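Local coordinates for protein BB0689 (Borrelia burgdorferi, PDB 4D53) that is an outer surface lipoprotein of the bacterial CAP superfamily whose precise role is not settled, built as a single CAP domain, at residues Ala94-Asn97 / His101-Ala104. Residues are numbered along the deposited sequence; the frame is centred on the assembly and turned at random.
Sequences AWLN and HKEA
Trp95 and His101 form an offset edge-to-face aromatic pair across two consecutive short helices of this CAP domain, 91-96 and 99-105. The assignment rests on ring geometry: the planes are inclined at 75°, the indole presents its edge to the imidazole face, and the centroid of the indole's five-membered ring lies 5.2 Å from that of the His101 ring. The touching atoms are those at the pyrrole end of the indole, Trp95 CD1 lying 3.7 Å from His101 ND1. Chi1 of -44° sets His101 CG opposite its own carbonyl carbon, and the ring thereby lies across the indole edge while His101 CB sits 3.4 Å from Trp95 O. A water links the two helices at the same place, hydrogen-bonded in the imidazole plane to His101 ND1 at 2.8 Å and donating to Ala94 O at 3.1 Å; this bridge probably helps fix the rotation of the imidazole. Trp95 itself is buried: its NE1 is hydrogen-bonded to Leu82 O, and its ring packs on Ile81 and Ala83 of strand 75-84 and on Phe127 and Val129 of strand 125-134, so the indole joins the helix pair to the sheet. Beyond the aromatic pair the contact is mostly aliphatic and more exposed, Lys102 carbons meeting a Leu96 methyl and the Leu96 carbonyl oxygen. Lys102 keeps all four side-chain torsions near 180°, and this straight chain runs alongside Leu96, its CD 3.8 Å from Leu96 O. Although the CB of Leu96 points away from helix 99-105, one methyl returns to it: chi2 of 171° sends CD1 out anti to CA and leaves Leu96 CD2 as the branch turned toward Lys102, 3.9 Å from Lys102 CG.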
loop_
_atom_site.group_PDB
_atom_site.type_symbol
_atom_site.label_atom_id
_atom_site.label_comp_id
_atom_site.label_asym_id
_atom_site.label_seq_id
_atom_site.Cartn_x
_atom_site.Cartn_y
_atom_site.Cartn_z
ATOM N N ALA A 94 2.430 5.599 -12.361
ATOM C CA ALA A 94 1.602 4.516 -12.849
ATOM C C ALA A 94 0.203 4.463 -12.142
ATOM O O ALA A 94 -0.887 4.224 -12.779
ATOM C CB ALA A 94 2.356 3.198 -12.689
ATOM N N TRP A 95 0.171 4.749 -10.826
ATOM C CA TRP A 95 -1.081 4.823 -10.140
ATOM C C TRP A 95 -1.917 6.089 -10.550
ATOM O O TRP A 95 -3.122 5.994 -10.701
ATOM C CB TRP A 95 -0.846 4.883 -8.563
ATOM C CG TRP A 95 -0.486 3.552 -7.984
ATOM C CD1 TRP A 95 -1.007 2.365 -8.316
ATOM C CD2 TRP A 95 0.370 3.312 -6.867
ATOM N NE1 TRP A 95 -0.509 1.380 -7.496
ATOM C CE2 TRP A 95 0.408 1.924 -6.663
ATOM C CE3 TRP A 95 1.209 4.141 -6.109
ATOM C CZ2 TRP A 95 1.101 1.346 -5.610
ATOM C CZ3 TRP A 95 1.982 3.562 -5.104
ATOM C CH2 TRP A 95 1.895 2.205 -4.852
ATOM N N LEU A 96 -1.257 7.215 -10.783
ATOM C CA LEU A 96 -1.974 8.393 -11.261
ATOM C C LEU A 96 -2.700 8.158 -12.611
ATOM O O LEU A 96 -3.754 8.748 -12.829
ATOM C CB LEU A 96 -1.102 9.633 -11.320
ATOM C CG LEU A 96 -0.648 10.239 -9.994
ATOM C CD1 LEU A 96 0.379 11.305 -10.291
ATOM C CD2 LEU A 96 -1.814 10.798 -9.222
ATOM N N ASN A 97 -2.166 7.282 -13.460
ATOM C CA ASN A 97 -2.752 6.954 -14.764
ATOM C C ASN A 97 -3.986 6.056 -14.673
ATOM O O ASN A 97 -4.637 5.837 -15.682
ATOM C CB ASN A 97 -1.586 6.385 -15.643
ATOM C CG ASN A 97 -2.015 5.909 -17.030
ATOM O OD1 ASN A 97 -2.627 6.668 -17.800
ATOM N ND2 ASN A 97 -1.756 4.573 -17.321
ATOM N N HIS A 101 -6.950 4.132 -8.873
ATOM C CA HIS A 101 -5.751 4.366 -8.075
ATOM C C HIS A 101 -5.430 5.808 -7.718
ATOM O O HIS A 101 -5.007 6.124 -6.574
ATOM C CB HIS A 101 -4.522 3.661 -8.623
ATOM C CG HIS A 101 -4.792 2.263 -9.031
ATOM N ND1 HIS A 101 -4.216 1.718 -10.144
ATOM C CD2 HIS A 101 -5.555 1.297 -8.504
ATOM C CE1 HIS A 101 -4.607 0.473 -10.278
ATOM N NE2 HIS A 101 -5.420 0.188 -9.300
ATOM N N LYS A 102 -5.606 6.703 -8.663
ATOM C CA LYS A 102 -5.467 8.123 -8.390
ATOM C C LYS A 102 -6.429 8.556 -7.241
ATOM O O LYS A 102 -6.005 9.285 -6.377
ATOM C CB LYS A 102 -5.772 8.936 -9.646
ATOM C CG LYS A 102 -5.690 10.430 -9.425
ATOM C CD LYS A 102 -5.679 11.225 -10.706
ATOM C CE LYS A 102 -5.762 12.722 -10.409
ATOM N NZ LYS A 102 -5.484 13.449 -11.643
ATOM N N GLU A 103 -7.654 8.143 -7.290
ATOM C CA GLU A 103 -8.677 8.476 -6.266
ATOM C C GLU A 103 -8.146 8.152 -4.878
ATOM O O GLU A 103 -8.286 8.951 -3.940
ATOM C CB GLU A 103 -9.945 7.696 -6.511
ATOM C CG GLU A 103 -11.172 8.234 -5.836
ATOM C CD GLU A 103 -11.279 7.907 -4.375
ATOM O OE1 GLU A 103 -10.679 6.869 -3.928
ATOM O OE2 GLU A 103 -11.944 8.722 -3.652
ATOM N N ALA A 104 -7.511 6.983 -4.731
ATOM C CA ALA A 104 -6.892 6.638 -3.452
ATOM C C ALA A 104 -5.771 7.527 -3.068
ATOM O O ALA A 104 -5.695 7.989 -1.889
ATOM C CB ALA A 104 -6.480 5.142 -3.481
HETATM O O HOH W 1 -2.104 1.533 -11.953
#